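Local structure of enterotoxin-like toxin X (Staphylococcus aureus, 5U75) at residues 87-92 against 145-150; 81-86 against 97-102; 62-67 against 152-157; 38-43 against 92-97. The protein inhibits phagocytosis and killing by human neutrophils by binding their surface glycoproteins in a sialic acid-dependent manner, and is a superantigen-family toxin. All blocks are in the same frame, centred on the assembly; numbering follows the deposited sequence.

Contact 1: 87-92 against 145-150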
loop_
_atom_site.group_PDB
_atom_site.type_symbol
_atom_site.label_atom_id
_atom_site.label_comp_id
_atom_site.label_asym_id
_atom_site.label_seq_id
_atom_site.Cartn_x
_atom_site.Cartn_y
_atom_site.Cartn_z
ATOM N N LYS A 87 -9.364 -14.738 -1.706
ATOM C CA LYS A 87 -8.583 -15.500 -2.685
ATOM C C LYS A 87 -9.218 -15.365 -4.059
ATOM O O LYS A 87 -10.316 -15.872 -4.309
ATOM C CB LYS A 87 -8.485 -16.983 -2.308
ATOM C CG LYS A 87 -7.524 -17.273 -1.181
ATOM C CD LYS A 87 -7.564 -18.746 -0.795
ATOM C CE LYS A 87 -6.801 -19.006 0.491
ATOM N NZ LYS A 87 -6.804 -20.477 0.776
ATOM N N GLU A 88 -8.545 -14.656 -4.956
ATOM C CA GLU A 88 -9.045 -14.463 -6.313
ATOM C C GLU A 88 -7.990 -13.774 -7.131
ATOM O O GLU A 88 -7.031 -13.236 -6.572
ATOM C CB GLU A 88 -10.324 -13.603 -6.352
ATOM C CG GLU A 88 -10.164 -12.214 -5.798
ATOM C CD GLU A 88 -11.475 -11.439 -5.716
ATOM O OE1 GLU A 88 -12.498 -11.852 -6.303
ATOM O OE2 GLU A 88 -11.480 -10.397 -5.063
ATOM N N VAL A 89 -8.216 -13.734 -8.443
ATOM C CA VAL A 89 -7.344 -12.974 -9.340
ATOM C C VAL A 89 -7.871 -11.547 -9.375
ATOM O O VAL A 89 -9.060 -11.321 -9.662
ATOM C CB VAL A 89 -7.251 -13.621 -10.737
ATOM C CG1 VAL A 89 -6.365 -12.804 -11.658
ATOM C CG2 VAL A 89 -6.711 -15.033 -10.614
ATOM N N VAL A 90 -6.998 -10.602 -9.024
ATOM C CA VAL A 90 -7.294 -9.176 -9.002
ATOM C C VAL A 90 -6.292 -8.472 -9.922
ATOM O O VAL A 90 -5.354 -9.098 -10.432
ATOM C CB VAL A 90 -7.237 -8.569 -7.569
ATOM C CG1 VAL A 90 -8.190 -9.299 -6.624
ATOM C CG2 VAL A 90 -5.819 -8.590 -6.988
ATOM N N THR A 91 -6.510 -7.182 -10.153
ATOM C CA THR A 91 -5.570 -6.389 -10.942
ATOM C C THR A 91 -4.534 -5.748 -10.033
ATOM O O THR A 91 -4.764 -5.527 -8.824
ATOM C CB THR A 91 -6.248 -5.282 -11.772
ATOM O OG1 THR A 91 -6.831 -4.308 -10.920
ATOM C CG2 THR A 91 -7.314 -5.868 -12.721
ATOM N N LEU A 92 -3.391 -5.435 -10.635
ATOM C CA LEU A 92 -2.374 -4.639 -9.952
ATOM C C LEU A 92 -2.902 -3.247 -9.564
ATOM O O LEU A 92 -2.536 -2.716 -8.522
ATOM C CB LEU A 92 -1.097 -4.561 -10.788
ATOM C CG LEU A 92 0.087 -3.798 -10.168
ATOM C CD1 LEU A 92 0.414 -4.319 -8.771
ATOM C CD2 LEU A 92 1.282 -3.948 -11.101
ATOM N N GLU A 145 -2.541 -9.096 -13.955
ATOM C CA GLU A 145 -3.392 -9.982 -13.168
ATOM C C GLU A 145 -2.571 -10.736 -12.129
ATOM O O GLU A 145 -1.543 -11.340 -12.445
ATOM C CB GLU A 145 -4.152 -10.946 -14.088
ATOM C CG GLU A 145 -5.202 -10.232 -14.936
ATOM C CD GLU A 145 -6.002 -11.159 -15.846
ATOM O OE1 GLU A 145 -5.833 -12.387 -15.791
ATOM O OE2 GLU A 145 -6.826 -10.641 -16.626
ATOM N N ILE A 146 -3.035 -10.677 -10.884
ATOM C CA ILE A 146 -2.345 -11.246 -9.726
ATOM C C ILE A 146 -3.343 -12.040 -8.878
ATOM O O ILE A 146 -4.375 -11.508 -8.440
ATOM C CB ILE A 146 -1.739 -10.119 -8.847
ATOM C CG1 ILE A 146 -0.666 -9.351 -9.647
ATOM C CG2 ILE A 146 -1.152 -10.690 -7.554
ATOM C CD1 ILE A 146 -0.201 -8.063 -9.019
ATOM N N ASN A 147 -3.020 -13.308 -8.628
ATOM C CA ASN A 147 -3.802 -14.121 -7.713
ATOM C C ASN A 147 -3.362 -13.738 -6.313
ATOM O O ASN A 147 -2.172 -13.843 -5.971
ATOM C CB ASN A 147 -3.579 -15.605 -7.990
ATOM C CG ASN A 147 -4.538 -16.500 -7.220
ATOM O OD1 ASN A 147 -4.867 -16.238 -6.062
ATOM N ND2 ASN A 147 -4.966 -17.582 -7.855
ATOM N N THR A 148 -4.299 -13.274 -5.490
ATOM C CA THR A 148 -3.952 -12.833 -4.122
ATOM C C THR A 148 -3.341 -13.965 -3.281
ATOM O O THR A 148 -2.623 -13.708 -2.342
ATOM C CB THR A 148 -5.179 -12.265 -3.365
ATOM O OG1 THR A 148 -6.192 -13.264 -3.309
ATOM C CG2 THR A 148 -5.729 -11.050 -4.054
ATOM N N ASP A 149 -3.648 -15.219 -3.622
ATOM C CA ASP A 149 -3.058 -16.368 -2.955
ATOM C C ASP A 149 -1.579 -16.619 -3.352
ATOM O O ASP A 149 -0.916 -17.493 -2.778
ATOM C CB ASP A 149 -3.911 -17.604 -3.231
ATOM C CG ASP A 149 -3.503 -18.800 -2.393
ATOM O OD1 ASP A 149 -3.414 -18.655 -1.166
ATOM O OD2 ASP A 149 -3.237 -19.871 -2.973
ATOM N N ASP A 150 -1.068 -15.842 -4.314
ATOM C CA ASP A 150 0.330 -15.889 -4.711
ATOM C C ASP A 150 1.207 -14.951 -3.891
ATOM O O ASP A 150 2.434 -15.018 -4.000
ATOM C CB ASP A 150 0.482 -15.520 -6.202
ATOM C CG ASP A 150 1.872 -15.838 -6.764
ATOM O OD1 ASP A 150 2.423 -16.902 -6.406
ATOM O OD2 ASP A 150 2.409 -15.000 -7.544
HETATM O O HOH W 1 -5.345 -21.569 -1.516
#
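Ile146 is gripped by its backbone at both ends: its N-H points nearly along the C=O axis of Val90 (Ile146 N to Val90 O, 2.8 Å), while its own O takes the N-H of Val90 from above the carbonyl plane (Val90 N to Ile146 O, 2.8 Å). With CG1 anti to the carbonyl carbon and the chain extended beyond it (chi2 168°), its tip leans toward the partner segment on the same face as Val90, and CD1 meets CD1 of Leu92 at 3.8 Å. Leu92 touches the bound sialic acid, consistent with a second-shell position for Ile146. The two strands form a short antiparallel ladder in the beta-grasp domain; strand 89-91 leads directly into helix 92-104, with Thr91 at the N-cap. On the other face of the ladder, Val89 straddles its neighbours, CG1 against CB of Glu145 (3.8 Å) and CG2 against CB of Asn147 (4.1 Å). Past the strand, Thr148 continues the pairing through a straight bond from its N to Glu88 O (2.9 Å, 174° at the hydrogen). Its OG1, in the crowded position between backbone N and carbonyl carbon, bonds to Asn86 O; CG2 turns to CG2 of Val90, 3.8 Å away. Asn147 OD1 accepts from Asp149 N on an in-plane lone pair, forming an Asx turn. Lys87 NZ, also bonded to Glu59 O, reaches Asp149 OD2 through one water.

Contact 2: 81-86 against 97-102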
loop_
_atom_site.group_PDB
_atom_site.type_symbol
_atom_site.label_atom_id
_atom_site.label_comp_id
_atom_site.label_asym_id
_atom_site.label_seq_id
_atom_site.Cartn_x
_atom_site.Cartn_y
_atom_site.Cartn_z
ATOM N N ARG A 81 0.722 -3.066 9.837
ATOM C CA ARG A 81 -0.505 -3.029 9.041
ATOM C C ARG A 81 -0.583 -4.304 8.232
ATOM O O ARG A 81 0.426 -4.942 7.941
ATOM C CB ARG A 81 -0.517 -1.826 8.102
ATOM C CG ARG A 81 -0.562 -0.461 8.778
ATOM C CD ARG A 81 -1.869 -0.214 9.511
ATOM N NE ARG A 81 -1.964 1.134 10.061
ATOM C CZ ARG A 81 -1.424 1.561 11.210
ATOM N NH1 ARG A 81 -0.690 0.774 11.967
ATOM N NH2 ARG A 81 -1.613 2.822 11.597
ATOM N N ASN A 82 -1.802 -4.705 7.896
ATOM C CA ASN A 82 -2.000 -5.869 7.063
ATOM C C ASN A 82 -3.316 -5.750 6.315
ATOM O O ASN A 82 -4.197 -4.971 6.716
ATOM C CB ASN A 82 -1.917 -7.175 7.890
ATOM C CG ASN A 82 -2.918 -7.241 9.031
ATOM O OD1 ASN A 82 -4.128 -7.219 8.809
ATOM N ND2 ASN A 82 -2.421 -7.362 10.253
ATOM N N ILE A 83 -3.423 -6.473 5.213
ATOM C CA ILE A 83 -4.627 -6.432 4.406
ATOM C C ILE A 83 -5.209 -7.830 4.299
ATOM O O ILE A 83 -4.496 -8.800 4.086
ATOM C CB ILE A 83 -4.418 -5.743 3.042
ATOM C CG1 ILE A 83 -3.430 -6.512 2.152
ATOM C CG2 ILE A 83 -3.960 -4.296 3.284
ATOM C CD1 ILE A 83 -3.201 -5.883 0.793
ATOM N N THR A 84 -6.519 -7.909 4.485
ATOM C CA THR A 84 -7.239 -9.175 4.478
ATOM C C THR A 84 -8.110 -9.184 3.230
ATOM O O THR A 84 -9.010 -8.349 3.100
ATOM C CB THR A 84 -8.079 -9.347 5.756
ATOM O OG1 THR A 84 -7.231 -9.261 6.914
ATOM C CG2 THR A 84 -8.770 -10.713 5.761
ATOM N N LEU A 85 -7.841 -10.136 2.327
ATOM C CA LEU A 85 -8.462 -10.162 1.005
ATOM C C LEU A 85 -9.053 -11.525 0.683
ATOM O O LEU A 85 -8.593 -12.546 1.197
ATOM C CB LEU A 85 -7.431 -9.846 -0.082
ATOM C CG LEU A 85 -6.556 -8.596 0.059
ATOM C CD1 LEU A 85 -5.557 -8.579 -1.084
ATOM C CD2 LEU A 85 -7.411 -7.349 0.049
ATOM N N ASN A 86 -10.032 -11.539 -0.205
ATOM C CA ASN A 86 -10.494 -12.804 -0.785
ATOM C C ASN A 86 -9.442 -13.404 -1.715
ATOM O O ASN A 86 -8.692 -12.659 -2.370
ATOM C CB ASN A 86 -11.820 -12.606 -1.515
ATOM C CG ASN A 86 -12.953 -12.280 -0.554
ATOM O OD1 ASN A 86 -12.867 -12.560 0.639
ATOM N ND2 ASN A 86 -14.005 -11.674 -1.068
ATOM N N HIS A 97 -3.744 -0.110 -5.061
ATOM C CA HIS A 97 -4.644 0.764 -4.343
ATOM C C HIS A 97 -4.789 0.398 -2.883
ATOM O O HIS A 97 -4.600 1.234 -2.002
ATOM C CB HIS A 97 -6.050 0.814 -4.962
ATOM C CG HIS A 97 -6.938 1.770 -4.253
ATOM N ND1 HIS A 97 -6.932 3.117 -4.530
ATOM C CD2 HIS A 97 -7.746 1.605 -3.180
ATOM C CE1 HIS A 97 -7.746 3.737 -3.695
ATOM N NE2 HIS A 97 -8.244 2.841 -2.858
ATOM N N ILE A 98 -5.142 -0.860 -2.645
ATOM C CA ILE A 98 -5.418 -1.325 -1.286
ATOM C C ILE A 98 -4.159 -1.251 -0.417
ATOM O O ILE A 98 -4.220 -0.830 0.739
ATOM C CB ILE A 98 -6.005 -2.758 -1.302
ATOM C CG1 ILE A 98 -7.366 -2.744 -2.023
ATOM C CG2 ILE A 98 -6.127 -3.313 0.114
ATOM C CD1 ILE A 98 -7.916 -4.116 -2.348
ATOM N N ILE A 99 -3.018 -1.628 -0.991
ATOM C CA ILE A 99 -1.758 -1.530 -0.275
ATOM C C ILE A 99 -1.457 -0.091 0.122
ATOM O O ILE A 99 -1.135 0.161 1.283
ATOM C CB ILE A 99 -0.593 -2.137 -1.070
ATOM C CG1 ILE A 99 -0.748 -3.657 -1.091
ATOM C CG2 ILE A 99 0.758 -1.751 -0.459
ATOM C CD1 ILE A 99 0.115 -4.343 -2.128
ATOM N N ARG A 100 -1.555 0.849 -0.808
ATOM C CA ARG A 100 -1.242 2.245 -0.461
ATOM C C ARG A 100 -2.249 2.822 0.522
ATOM O O ARG A 100 -1.872 3.600 1.403
ATOM C CB ARG A 100 -1.091 3.117 -1.705
ATOM C CG ARG A 100 -0.011 2.633 -2.632
ATOM C CD ARG A 100 0.560 3.734 -3.505
ATOM N NE ARG A 100 1.125 3.202 -4.721
ATOM C CZ ARG A 100 1.915 3.853 -5.573
ATOM N NH1 ARG A 100 2.326 5.090 -5.327
ATOM N NH2 ARG A 100 2.315 3.237 -6.675
ATOM N N PHE A 101 -3.523 2.408 0.424
ATOM C CA PHE A 101 -4.518 2.765 1.434
ATOM C C PHE A 101 -4.076 2.373 2.857
ATOM O O PHE A 101 -4.168 3.176 3.794
ATOM C CB PHE A 101 -5.871 2.115 1.094
ATOM C CG PHE A 101 -6.964 2.463 2.051
ATOM C CD1 PHE A 101 -7.146 1.731 3.226
ATOM C CD2 PHE A 101 -7.839 3.518 1.777
ATOM C CE1 PHE A 101 -8.174 2.043 4.113
ATOM C CE2 PHE A 101 -8.867 3.825 2.658
ATOM C CZ PHE A 101 -9.040 3.091 3.823
ATOM N N ALA A 102 -3.554 1.152 2.995
ATOM C CA ALA A 102 -3.012 0.670 4.275
ATOM C C ALA A 102 -1.831 1.518 4.770
ATOM O O ALA A 102 -1.712 1.797 5.972
ATOM C CB ALA A 102 -2.619 -0.781 4.155
#
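The guanidinium of Arg81 is the flat group nearest the facing segment; Ala102 O lies oblique to its plane, and the closer approach is made by the aliphatic part, CG to Ala102 O at 3.8 Å. A bend at chi2 (-67°) carries the group past the helix, where NE bonds to Ser105 OG, a hydroxyl that also bonds to Ala102 O. The Phe101 ring turns elsewhere, edge-to-face with Trp50. Apart from Arg81 the contact is apolar, with no hydrogen bond across it. Ile83 is its hub. CG1 takes the crowded position between backbone N and carbonyl carbon (chi1 64°), which spreads the two branches over different parts of the helix: CD1 packs on CG1 of Ile99 at 3.8 Å and CG2 on CB of Ala102 at 3.9 Å. CG2 of Ile98 fits between the branches, 4.0 Å from CD1 of Ile83 and as near its CG2. Farther along the strand, Leu85 and Ile98 meet tip to tip, CD2 to CD1 at 4.1 Å. The small Ala102 lies where the strand backbone is nearest. Alternate strand residues Arg81, Ile83 and Leu85 thus face a helix running obliquely antiparallel to them (146°), the helix-on-sheet packing of a beta-grasp fold.

Contact 3: 62-67 against 152-157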
loop_
_atom_site.group_PDB
_atom_site.type_symbol
_atom_site.label_atom_id
_atom_site.label_comp_id
_atom_site.label_asym_id
_atom_site.label_seq_id
_atom_site.Cartn_x
_atom_site.Cartn_y
_atom_site.Cartn_z
ATOM N N VAL A 62 -7.029 -14.508 2.453
ATOM C CA VAL A 62 -5.615 -14.433 2.785
ATOM C C VAL A 62 -5.391 -13.162 3.566
ATOM O O VAL A 62 -6.165 -12.216 3.425
ATOM C CB VAL A 62 -4.705 -14.416 1.531
ATOM C CG1 VAL A 62 -4.807 -15.741 0.798
ATOM C CG2 VAL A 62 -5.027 -13.275 0.595
ATOM N N ARG A 63 -4.330 -13.145 4.369
ATOM C CA ARG A 63 -3.883 -11.951 5.061
ATOM C C ARG A 63 -2.460 -11.681 4.614
ATOM O O ARG A 63 -1.595 -12.543 4.728
ATOM C CB ARG A 63 -3.925 -12.111 6.568
ATOM C CG ARG A 63 -3.577 -10.818 7.299
ATOM C CD ARG A 63 -4.127 -10.828 8.708
ATOM N NE ARG A 63 -5.603 -10.782 8.689
ATOM C CZ ARG A 63 -6.426 -11.452 9.517
ATOM N NH1 ARG A 63 -5.979 -12.278 10.464
ATOM N NH2 ARG A 63 -7.729 -11.298 9.382
ATOM N N ILE A 64 -2.243 -10.483 4.089
ATOM C CA ILE A 64 -0.950 -10.069 3.572
ATOM C C ILE A 64 -0.392 -9.022 4.521
ATOM O O ILE A 64 -0.970 -7.943 4.689
ATOM C CB ILE A 64 -1.098 -9.543 2.143
ATOM C CG1 ILE A 64 -1.643 -10.658 1.242
ATOM C CG2 ILE A 64 0.217 -8.948 1.637
ATOM C CD1 ILE A 64 -2.168 -10.127 -0.058
ATOM N N HIS A 65 0.717 -9.362 5.175
ATOM C CA HIS A 65 1.330 -8.451 6.141
ATOM C C HIS A 65 2.263 -7.468 5.445
ATOM O O HIS A 65 2.999 -7.853 4.533
ATOM C CB HIS A 65 2.057 -9.235 7.221
ATOM C CG HIS A 65 1.127 -10.058 8.041
ATOM N ND1 HIS A 65 0.429 -9.539 9.107
ATOM C CD2 HIS A 65 0.703 -11.335 7.897
ATOM C CE1 HIS A 65 -0.348 -10.477 9.619
ATOM N NE2 HIS A 65 -0.206 -11.574 8.899
ATOM N N LEU A 66 2.165 -6.214 5.855
ATOM C CA LEU A 66 3.036 -5.137 5.389
ATOM C C LEU A 66 4.164 -5.057 6.415
ATOM O O LEU A 66 3.916 -4.755 7.584
ATOM C CB LEU A 66 2.268 -3.833 5.283
ATOM C CG LEU A 66 1.447 -3.659 3.991
ATOM C CD1 LEU A 66 0.496 -4.799 3.686
ATOM C CD2 LEU A 66 0.701 -2.344 4.040
ATOM N N GLU A 67 5.386 -5.356 5.977
ATOM C CA GLU A 67 6.540 -5.478 6.866
ATOM C C GLU A 67 7.632 -4.545 6.348
ATOM O O GLU A 67 8.227 -4.800 5.311
ATOM C CB GLU A 67 7.026 -6.931 6.894
ATOM C CG GLU A 67 5.957 -7.918 7.345
ATOM C CD GLU A 67 6.471 -9.341 7.419
ATOM O OE1 GLU A 67 5.757 -10.252 6.952
ATOM O OE2 GLU A 67 7.597 -9.546 7.932
ATOM N N LYS A 152 3.211 -13.405 -0.899
ATOM C CA LYS A 152 3.876 -13.777 0.350
ATOM C C LYS A 152 3.705 -12.701 1.410
ATOM O O LYS A 152 3.179 -12.964 2.487
ATOM C CB LYS A 152 5.355 -14.034 0.104
ATOM C CG LYS A 152 6.128 -14.433 1.349
ATOM C CD LYS A 152 7.582 -14.685 0.985
ATOM C CE LYS A 152 8.411 -15.127 2.190
ATOM N NZ LYS A 152 9.178 -13.970 2.722
ATOM N N ASN A 153 4.159 -11.495 1.095
ATOM C CA ASN A 153 4.028 -10.336 1.962
ATOM C C ASN A 153 4.302 -9.073 1.147
ATOM O O ASN A 153 4.565 -9.154 -0.055
ATOM C CB ASN A 153 4.968 -10.419 3.190
ATOM C CG ASN A 153 6.439 -10.281 2.836
ATOM O OD1 ASN A 153 6.829 -10.201 1.682
ATOM N ND2 ASN A 153 7.267 -10.213 3.865
ATOM N N VAL A 154 4.251 -7.923 1.806
ATOM C CA VAL A 154 4.602 -6.650 1.192
ATOM C C VAL A 154 5.695 -6.064 2.051
ATOM O O VAL A 154 5.523 -5.913 3.259
ATOM C CB VAL A 154 3.391 -5.691 1.126
ATOM C CG1 VAL A 154 3.830 -4.274 0.723
ATOM C CG2 VAL A 154 2.361 -6.224 0.158
ATOM N N THR A 155 6.841 -5.758 1.442
ATOM C CA THR A 155 7.894 -5.101 2.170
ATOM C C THR A 155 8.041 -3.664 1.710
ATOM O O THR A 155 7.572 -3.300 0.625
ATOM C CB THR A 155 9.224 -5.862 2.009
ATOM O OG1 THR A 155 9.512 -6.069 0.622
ATOM C CG2 THR A 155 9.143 -7.208 2.699
ATOM N N PHE A 156 8.670 -2.829 2.530
ATOM C CA PHE A 156 8.898 -1.453 2.109
ATOM C C PHE A 156 9.966 -0.772 2.920
ATOM O O PHE A 156 10.140 -1.093 4.101
ATOM C CB PHE A 156 7.610 -0.605 2.231
ATOM C CG PHE A 156 6.986 -0.619 3.597
ATOM C CD1 PHE A 156 6.180 -1.680 4.005
ATOM C CD2 PHE A 156 7.171 0.436 4.469
ATOM C CE1 PHE A 156 5.606 -1.694 5.268
ATOM C CE2 PHE A 156 6.590 0.440 5.732
ATOM C CZ PHE A 156 5.799 -0.633 6.136
ATOM N N GLU A 157 10.635 0.194 2.288
ATOM C CA GLU A 157 11.595 1.082 2.952
ATOM C C GLU A 157 11.321 2.466 2.412
ATOM O O GLU A 157 11.831 2.832 1.345
ATOM C CB GLU A 157 13.035 0.683 2.624
ATOM C CG GLU A 157 13.340 -0.785 2.820
ATOM C CD GLU A 157 14.741 -1.158 2.376
ATOM O OE1 GLU A 157 15.338 -0.395 1.583
ATOM O OE2 GLU A 157 15.235 -2.213 2.815
HETATM O O HOH W 2 2.114 -11.821 4.752
#
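Val154 lies with CB and CG1 along Leu66 (Val154 CB to Leu66 CD1, 4.0 Å), while its CG2 meets CG2 of Ile64 at 3.8 Å. These side chains share the face covered by helix 92-104, where Leu66 touches Ala102 and Val154 touches Ile99. The strands are the parallel pair at the centre of the mixed beta-grasp sheet (order 2-1-5-3-4), joining its first and last strands. Phe156, with CG in the crowded position (chi1 55°), turns its ring toward the neighbouring strand, so its edge at CE1 meets the Leu66 backbone (Phe156 CE1 to Leu66 C, 3.8 Å); the same ring stands edge-to-face with His103. Backbone bonds alternate as in a parallel ladder: Val154 N donates in the carbonyl plane to His65 O (3.0 Å), and Val154 O receives Glu67 N almost along its C=O axis (2.8 Å). The next rung, Phe156 N to Glu67 O, is weak. Before Val154 the strand bulges, Lys152 and Asn153 both facing Asn122, and a water bridges His65 N and Lys152 O. Asn153 OD1 bonds to Asn122, while its ND2 makes a weak bond to Glu67 OE1 at 3.4 Å in the conformer given, amide and carboxylate planes 87° apart.

Contact 4: 38-43 against 92-97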
loop_
_atom_site.group_PDB
_atom_site.type_symbol
_atom_site.label_atom_id
_atom_site.label_comp_id
_atom_site.label_asym_id
_atom_site.label_seq_id
_atom_site.Cartn_x
_atom_site.Cartn_y
_atom_site.Cartn_z
ATOM N N ASP A 38 -11.673 4.623 0.087
ATOM C CA ASP A 38 -11.878 3.328 0.701
ATOM C C ASP A 38 -12.675 2.347 -0.180
ATOM O O ASP A 38 -13.152 1.328 0.297
ATOM C CB ASP A 38 -12.475 3.484 2.090
ATOM C CG ASP A 38 -13.921 3.883 2.069
ATOM O OD1 ASP A 38 -14.425 4.333 1.016
ATOM O OD2 ASP A 38 -14.547 3.718 3.120
ATOM N N THR A 39 -12.799 2.663 -1.461
ATOM C CA THR A 39 -13.319 1.745 -2.431
ATOM C C THR A 39 -12.474 1.773 -3.685
ATOM O O THR A 39 -11.798 2.782 -3.988
ATOM C CB THR A 39 -14.768 2.109 -2.823
ATOM O OG1 THR A 39 -14.769 3.372 -3.484
ATOM C CG2 THR A 39 -15.647 2.206 -1.598
ATOM N N ILE A 40 -12.514 0.661 -4.410
ATOM C CA ILE A 40 -12.022 0.609 -5.770
ATOM C C ILE A 40 -12.707 -0.550 -6.504
ATOM O O ILE A 40 -12.784 -1.653 -5.969
ATOM C CB ILE A 40 -10.473 0.475 -5.822
ATOM C CG1 ILE A 40 -9.993 0.589 -7.272
ATOM C CG2 ILE A 40 -9.989 -0.820 -5.168
ATOM C CD1 ILE A 40 -8.541 0.947 -7.413
ATOM N N ASN A 41 -13.228 -0.288 -7.706
ATOM C CA ASN A 41 -13.849 -1.334 -8.552
ATOM C C ASN A 41 -14.853 -2.241 -7.838
ATOM O O ASN A 41 -14.869 -3.453 -8.062
ATOM C CB ASN A 41 -12.769 -2.229 -9.172
ATOM C CG ASN A 41 -11.857 -1.494 -10.119
ATOM O OD1 ASN A 41 -12.177 -0.413 -10.611
ATOM N ND2 ASN A 41 -10.712 -2.096 -10.401
ATOM N N GLY A 42 -15.669 -1.691 -6.953
ATOM C CA GLY A 42 -16.638 -2.533 -6.233
ATOM C C GLY A 42 -16.107 -3.253 -4.998
ATOM O O GLY A 42 -16.883 -3.899 -4.282
ATOM N N LYS A 43 -14.798 -3.151 -4.731
ATOM C CA LYS A 43 -14.245 -3.604 -3.470
ATOM C C LYS A 43 -14.190 -2.445 -2.527
ATOM O O LYS A 43 -14.143 -1.308 -2.960
ATOM C CB LYS A 43 -12.855 -4.169 -3.673
ATOM C CG LYS A 43 -12.915 -5.432 -4.493
ATOM C CD LYS A 43 -11.578 -6.111 -4.476
ATOM C CE LYS A 43 -11.663 -7.505 -5.097
ATOM N NZ LYS A 43 -11.853 -7.533 -6.576
ATOM N N LEU A 92 -3.391 -5.435 -10.635
ATOM C CA LEU A 92 -2.374 -4.639 -9.952
ATOM C C LEU A 92 -2.902 -3.247 -9.564
ATOM O O LEU A 92 -2.536 -2.716 -8.522
ATOM C CB LEU A 92 -1.097 -4.561 -10.788
ATOM C CG LEU A 92 0.087 -3.798 -10.168
ATOM C CD1 LEU A 92 0.414 -4.319 -8.771
ATOM C CD2 LEU A 92 1.282 -3.948 -11.101
ATOM N N LYS A 93 -3.815 -2.670 -10.354
ATOM C CA LYS A 93 -4.406 -1.400 -9.967
ATOM C C LYS A 93 -5.101 -1.546 -8.625
ATOM O O LYS A 93 -4.959 -0.712 -7.738
ATOM C CB LYS A 93 -5.377 -0.869 -11.019
ATOM C CG LYS A 93 -5.932 0.502 -10.680
ATOM C CD LYS A 93 -6.887 1.002 -11.763
ATOM C CE LYS A 93 -7.275 2.444 -11.525
ATOM N NZ LYS A 93 -8.488 2.789 -12.330
ATOM N N GLU A 94 -5.854 -2.635 -8.488
ATOM C CA GLU A 94 -6.581 -2.915 -7.263
ATOM C C GLU A 94 -5.654 -3.161 -6.067
ATOM O O GLU A 94 -5.839 -2.601 -4.998
ATOM C CB GLU A 94 -7.450 -4.136 -7.500
ATOM C CG GLU A 94 -8.474 -4.379 -6.435
ATOM C CD GLU A 94 -9.434 -5.454 -6.862
ATOM O OE1 GLU A 94 -10.235 -5.242 -7.797
ATOM O OE2 GLU A 94 -9.385 -6.518 -6.222
ATOM N N LEU A 95 -4.655 -4.008 -6.263
ATOM C CA LEU A 95 -3.730 -4.366 -5.169
ATOM C C LEU A 95 -2.855 -3.181 -4.757
ATOM O O LEU A 95 -2.701 -2.884 -3.564
ATOM C CB LEU A 95 -2.881 -5.561 -5.613
ATOM C CG LEU A 95 -2.156 -6.344 -4.540
ATOM C CD1 LEU A 95 -3.132 -6.828 -3.460
ATOM C CD2 LEU A 95 -1.417 -7.512 -5.191
ATOM N N ASP A 96 -2.295 -2.497 -5.750
ATOM C CA ASP A 96 -1.612 -1.197 -5.524
ATOM C C ASP A 96 -2.473 -0.234 -4.699
ATOM O O ASP A 96 -2.022 0.353 -3.714
ATOM C CB ASP A 96 -1.199 -0.589 -6.875
ATOM C CG ASP A 96 -0.644 0.811 -6.749
ATOM O OD1 ASP A 96 0.481 0.996 -6.211
ATOM O OD2 ASP A 96 -1.357 1.731 -7.188
ATOM N N HIS A 97 -3.744 -0.110 -5.061
ATOM C CA HIS A 97 -4.644 0.764 -4.343
ATOM C C HIS A 97 -4.789 0.398 -2.883
ATOM O O HIS A 97 -4.600 1.234 -2.002
ATOM C CB HIS A 97 -6.050 0.814 -4.962
ATOM C CG HIS A 97 -6.938 1.770 -4.253
ATOM N ND1 HIS A 97 -6.932 3.117 -4.530
ATOM C CD2 HIS A 97 -7.746 1.605 -3.180
ATOM C CE1 HIS A 97 -7.746 3.737 -3.695
ATOM N NE2 HIS A 97 -8.244 2.841 -2.858
#
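A type I' turn from Ile40 to Lys43, closed by hydrogen bonds from Ile40 N to Lys43 O and from Lys43 N to Ile40 O, makes a two-residue beta hairpin with Asn41 and Gly42 at its tip. Ile40 points from the hairpin into the helix and runs antiparallel to the His97 side chain. Its CB stands 3.9 Å above one face of the His97 ring, off its centre, in a CH-pi contact. CG1, anti to the backbone N (chi1 -173°), lays CD1 over the same face, near CG, and against CB of His97 (3.5 Å); His97 NE2 is hydrogen-bonded to Lys37 O. CG2 of Ile40 rests on CG of Glu94 at 4.1 Å. Lys43, on the far arm of the hairpin, crosses the Glu94 chain at about a right angle, and its NZ forms a salt bridge to OE2 (2.7 Å) and OE1 (3.1 Å), with weak hydrogen-bond geometry. Glu94 has two conformers, so this pair is described only approximately. In the first helical turn, where Thr91 OG1 caps Glu94 N, the carboxylate would suit the helix dipole. The hairpin covers the start of helix 92-104, whereas Leu95 packs on Ile121 of strand 118-123 and Ile146 of strand 145-147.

In the fold
Helix 92-104 ties the set together: its start meets the hairpin in contact 4 and its middle the sheet in contact 2, while Leu92, which touches the sialic acid and is shared by contacts 1 and 4, packs across only in contact 1. Contacts 2 and 3 form the core. They share the sheet through neighbouring strands 61-72 and 75-86, yet one is almost wholly apolar with no hydrogen bond across it, the other a parallel backbone ladder with an oily face and a polar one. Contacts 1 and 4 are partly buried, with charged margins; Glu88 and Lys43 link them by a long, weak ion pair. Thr148 CG2 of contact 1 packs on Leu85 CD1 of contact 2.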